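Local coordinates for AT-rich DNA-binding protein (Thermus thermophilus, PDB 2DT5) that probably represses transcription in response to the cellular NADH/NAD(+) redox state, joining a winged-helix DNA-binding domain to a Rossmann-fold domain that holds NAD, at residues R28-S31 and E32-G35; A42-V45 and R46-S50. The protein carries 1 engineered substitution. All blocks are in the same frame, centred on the assembly; numbering follows the deposited sequence.

Contact 1: residues R28-S31 and E32-G35; sequences RTSS and EQLG. With SO4 (sulfate ion), chain J.
Thr-29 and Leu-34 meet at about a right angle on the buried side of this turn, where the strand 28-29 runs into the helix 31-37. Leu-34 CD1 lies 3.8 Å from Thr-29 CG2, and Leu-18 and Leu-21 of helix 7-23 close over the threonine. The Gln-33 chain, extended with CG anti to the backbone N (chi1 171°), crosses Thr-29 obliquely, touches Leu-21 as well, and sets NE2 2.7 Å from Thr-29 OG1, at an angle too poor for a hydrogen bond. An alanine in place of Gln-33 would probably leave Thr-29 OG1 without this amide neighbour and Leu-21 less covered. Ser-30 caps the helix: its OG accepts from Gln-33 N at 3.0 Å, nearly straight (163°), and its carbonyl O takes Leu-34 N at 2.9 Å. Ser-31, in the first turn, grips a sulfate twice, through N to O3 (2.9 Å) and OG to O1 (2.8 Å), while Tyr-62 OH also bonds its OG. The other side is loose, for Arg-28 and Glu-32 are exposed and their ends lead away from the turn. The arrangement is a serine N-cap with an anion at the helix start, here opening helix 31-37, which with helix 42-51 probably forms the helix-turn-helix.

Contact 2: residues A42-V45 and R46-S50; sequences AFQV and RKDLS. With SO4 (sulfate ion), chain J.
With CG anti to its own carbonyl carbon (chi1 -68°) and the chain extended as far as NE, Arg-46 lies back along the helix toward Ala-42, one turn earlier. The twist at chi4 (90°) turns one guanidinium face to Ala-42 O, which stands 3.7 Å off the Arg-46 plane, over its margin rather than its centre, while Arg-46 NH2 comes 3.9 Å from Ala-42 CB. The sulfate lies at the guanidinium edge; Arg-46 NE donates to sulfate O1 at 2.8 Å through a bent bond (131°). On the buried side Val-45 and Leu-49 run side by side, Val-45 CG1 to Leu-49 CD1 3.8 Å, against Tyr-62. Asp-48 CB rests 3.4 Å from Gln-44 O; the carboxylate of Asp-48 is buried, and its OD2 is held by Arg-10 in a salt bridge and by Tyr-14 OH. Lys-47, fully extended, reaches the terminal carboxylate of Gly-211 of the second subunit in a salt bridge. Near the end of the helix Arg-46 O is gripped from opposite faces by Ser-50 OG (2.7 Å) and Ser-50 N (2.9 Å). An arginine that presents its NE to a sulfate from what is probably the recognition helix is consistent with a place for a DNA phosphate, and the buried Asp-48, so paired, probably stays ionised.

Overall arrangement
Contacts 1 and 2 follow in series along the chain, their centres about 10 Å apart, and both lie in the predicted N-terminal helix-turn-helix, well away from the NAD pocket. Contact 1 opens helix 31-37 and contact 2 lies within helix 42-51, the next one. The two helices pack directly: Gly-35 CA comes 3.4 Å from Val-45 CG2, and Ser-31 OG lies 3.1 Å from Arg-46 CG. One sulfate is shared by the two, bound by Ser-31 and Arg-46 and also by Tyr-55 OH and the backbone amides of Gly-59 and Gly-61. This anion, probably from the crystallisation liquor, may mark where the winged-helix domain meets the DNA backbone.

Contact 1: residues R28-S31 and E32-G35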
loop_
_atom_site.group_PDB
_atom_site.type_symbol
_atom_site.label_atom_id
_atom_site.label_comp_id
_atom_site.label_asym_id
_atom_site.label_seq_id
_atom_site.Cartn_x
_atom_site.Cartn_y
_atom_site.Cartn_z
ATOM N N ARG B 28 -22.723 -17.796 2.544
ATOM C CA ARG B 28 -23.131 -16.989 3.684
ATOM C C ARG B 28 -21.969 -16.793 4.663
ATOM O O ARG B 28 -21.102 -17.655 4.778
ATOM C CB ARG B 28 -24.317 -17.666 4.375
ATOM C CG ARG B 28 -25.270 -16.718 5.084
ATOM C CD ARG B 28 -26.501 -17.455 5.596
ATOM N NE ARG B 28 -26.140 -18.588 6.448
ATOM C CZ ARG B 28 -27.015 -19.351 7.097
ATOM N NH1 ARG B 28 -28.316 -19.109 6.996
ATOM N NH2 ARG B 28 -26.588 -20.359 7.850
ATOM N N THR B 29 -21.931 -15.651 5.346
ATOM C CA THR B 29 -20.867 -15.395 6.318
ATOM C C THR B 29 -21.391 -14.658 7.546
ATOM O O THR B 29 -22.571 -14.315 7.614
ATOM C CB THR B 29 -19.675 -14.590 5.693
ATOM O OG1 THR B 29 -18.690 -14.335 6.708
ATOM C CG2 THR B 29 -20.151 -13.265 5.105
ATOM N N SER B 30 -20.515 -14.415 8.515
ATOM C CA SER B 30 -20.912 -13.741 9.740
ATOM C C SER B 30 -19.944 -12.621 10.078
ATOM O O SER B 30 -18.876 -12.524 9.486
ATOM C CB SER B 30 -20.926 -14.743 10.888
ATOM O OG SER B 30 -19.642 -15.327 11.053
ATOM N N SER B 31 -20.321 -11.787 11.041
ATOM C CA SER B 31 -19.477 -10.686 11.471
ATOM C C SER B 31 -18.246 -11.263 12.146
ATOM O O SER B 31 -17.167 -10.666 12.126
ATOM C CB SER B 31 -20.223 -9.785 12.460
ATOM O OG SER B 31 -21.208 -8.998 11.802
ATOM N N GLU B 32 -18.417 -12.436 12.745
ATOM C CA GLU B 32 -17.323 -13.092 13.434
ATOM C C GLU B 32 -16.329 -13.652 12.420
ATOM O O GLU B 32 -15.122 -13.446 12.535
ATOM C CB GLU B 32 -17.872 -14.197 14.332
ATOM C CG GLU B 32 -16.832 -14.771 15.275
ATOM C CD GLU B 32 -17.451 -15.575 16.401
ATOM O OE1 GLU B 32 -18.104 -14.959 17.278
ATOM O OE2 GLU B 32 -17.288 -16.817 16.400
ATOM N N GLN B 33 -16.834 -14.347 11.412
ATOM C CA GLN B 33 -15.961 -14.892 10.383
ATOM C C GLN B 33 -15.255 -13.754 9.645
ATOM O O GLN B 33 -14.055 -13.832 9.382
ATOM C CB GLN B 33 -16.763 -15.722 9.395
ATOM C CG GLN B 33 -15.967 -16.153 8.185
ATOM C CD GLN B 33 -16.830 -16.842 7.149
ATOM O OE1 GLN B 33 -16.335 -17.313 6.127
ATOM N NE2 GLN B 33 -18.133 -16.902 7.408
ATOM N N LEU B 34 -16.003 -12.703 9.301
ATOM C CA LEU B 34 -15.419 -11.547 8.609
ATOM C C LEU B 34 -14.384 -10.873 9.511
ATOM O O LEU B 34 -13.288 -10.553 9.084
ATOM C CB LEU B 34 -16.514 -10.537 8.247
ATOM C CG LEU B 34 -16.819 -10.286 6.764
ATOM C CD1 LEU B 34 -16.848 -11.578 5.989
ATOM C CD2 LEU B 34 -18.157 -9.568 6.648
ATOM N N GLY B 35 -14.740 -10.679 10.769
ATOM C CA GLY B 35 -13.840 -10.029 11.698
ATOM C C GLY B 35 -12.518 -10.753 11.819
ATOM O O GLY B 35 -11.466 -10.126 11.942
HETATM S S SO4 J . -23.901 -11.246 12.985
HETATM O O1 SO4 J . -23.478 -9.854 13.231
HETATM O O2 SO4 J . -25.316 -11.246 12.588
HETATM O O3 SO4 J . -23.112 -11.854 11.889
HETATM O O4 SO4 J . -23.704 -12.027 14.219
#

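Contact 2: residues A42-V45 and R46-S50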
loop_
_atom_site.group_PDB
_atom_site.type_symbol
_atom_site.label_atom_id
_atom_site.label_comp_id
_atom_site.label_asym_id
_atom_site.label_seq_id
_atom_site.Cartn_x
_atom_site.Cartn_y
_atom_site.Cartn_z
ATOM N N ALA B 42 -15.469 -8.834 15.822
ATOM C CA ALA B 42 -16.794 -9.012 15.242
ATOM C C ALA B 42 -17.589 -7.722 15.463
ATOM O O ALA B 42 -18.376 -7.305 14.621
ATOM C CB ALA B 42 -17.493 -10.186 15.920
ATOM N N PHE B 43 -17.359 -7.102 16.614
ATOM C CA PHE B 43 -18.015 -5.857 16.991
ATOM C C PHE B 43 -17.725 -4.736 15.987
ATOM O O PHE B 43 -18.638 -4.011 15.570
ATOM C CB PHE B 43 -17.534 -5.423 18.378
ATOM C CG PHE B 43 -18.015 -4.060 18.788
ATOM C CD1 PHE B 43 -19.367 -3.823 19.018
ATOM C CD2 PHE B 43 -17.113 -3.009 18.942
ATOM C CE1 PHE B 43 -19.818 -2.555 19.400
ATOM C CE2 PHE B 43 -17.550 -1.742 19.320
ATOM C CZ PHE B 43 -18.912 -1.516 19.550
ATOM N N GLN B 44 -16.456 -4.595 15.606
ATOM C CA GLN B 44 -16.069 -3.553 14.666
ATOM C C GLN B 44 -16.752 -3.809 13.343
ATOM O O GLN B 44 -17.251 -2.881 12.720
ATOM C CB GLN B 44 -14.556 -3.517 14.484
ATOM C CG GLN B 44 -14.033 -2.272 13.766
ATOM C CD GLN B 44 -14.574 -0.978 14.355
ATOM O OE1 GLN B 44 -15.605 -0.462 13.913
ATOM N NE2 GLN B 44 -13.887 -0.449 15.361
ATOM N N VAL B 45 -16.792 -5.066 12.919
ATOM C CA VAL B 45 -17.449 -5.393 11.659
ATOM C C VAL B 45 -18.935 -4.972 11.673
ATOM O O VAL B 45 -19.411 -4.336 10.722
ATOM C CB VAL B 45 -17.333 -6.907 11.327
ATOM C CG1 VAL B 45 -18.093 -7.220 10.044
ATOM C CG2 VAL B 45 -15.854 -7.289 11.147
ATOM N N ARG B 46 -19.654 -5.313 12.745
ATOM C CA ARG B 46 -21.064 -4.954 12.862
ATOM C C ARG B 46 -21.247 -3.443 12.904
ATOM O O ARG B 46 -22.138 -2.907 12.256
ATOM C CB ARG B 46 -21.700 -5.546 14.125
ATOM C CG ARG B 46 -21.823 -7.038 14.120
ATOM C CD ARG B 46 -22.768 -7.517 15.206
ATOM N NE ARG B 46 -22.387 -8.853 15.641
ATOM C CZ ARG B 46 -21.532 -9.078 16.625
ATOM N NH1 ARG B 46 -20.987 -8.057 17.274
ATOM N NH2 ARG B 46 -21.207 -10.323 16.948
ATOM N N LYS B 47 -20.417 -2.761 13.686
ATOM C CA LYS B 47 -20.514 -1.312 13.781
ATOM C C LYS B 47 -20.306 -0.692 12.386
ATOM O O LYS B 47 -21.064 0.186 11.968
ATOM C CB LYS B 47 -19.476 -0.781 14.777
ATOM C CG LYS B 47 -19.374 0.742 14.816
ATOM C CD LYS B 47 -18.355 1.213 15.849
ATOM C CE LYS B 47 -18.244 2.738 15.875
ATOM N NZ LYS B 47 -17.441 3.237 17.035
ATOM N N ASP B 48 -19.305 -1.170 11.655
ATOM C CA ASP B 48 -19.028 -0.643 10.318
ATOM C C ASP B 48 -20.155 -0.890 9.320
ATOM O O ASP B 48 -20.611 0.038 8.631
ATOM C CB ASP B 48 -17.755 -1.255 9.726
ATOM C CG ASP B 48 -16.485 -0.698 10.334
ATOM O OD1 ASP B 48 -16.543 0.334 11.042
ATOM O OD2 ASP B 48 -15.413 -1.306 10.082
ATOM N N LEU B 49 -20.595 -2.138 9.230
ATOM C CA LEU B 49 -21.642 -2.482 8.273
ATOM C C LEU B 49 -23.022 -1.928 8.646
ATOM O O LEU B 49 -23.875 -1.741 7.778
ATOM C CB LEU B 49 -21.677 -3.998 8.067
ATOM C CG LEU B 49 -20.335 -4.538 7.544
ATOM C CD1 LEU B 49 -20.436 -6.029 7.302
ATOM C CD2 LEU B 49 -19.943 -3.818 6.249
ATOM N N SER B 50 -23.229 -1.654 9.930
ATOM C CA SER B 50 -24.480 -1.074 10.387
ATOM C C SER B 50 -24.457 0.386 9.916
ATOM O O SER B 50 -25.380 0.843 9.234
ATOM C CB SER B 50 -24.573 -1.109 11.915
ATOM O OG SER B 50 -24.802 -2.434 12.370
HETATM S S SO4 J . -23.901 -11.246 12.985
HETATM O O1 SO4 J . -23.478 -9.854 13.231
HETATM O O2 SO4 J . -25.316 -11.246 12.588
HETATM O O3 SO4 J . -23.112 -11.854 11.889
HETATM O O4 SO4 J . -23.704 -12.027 14.219
#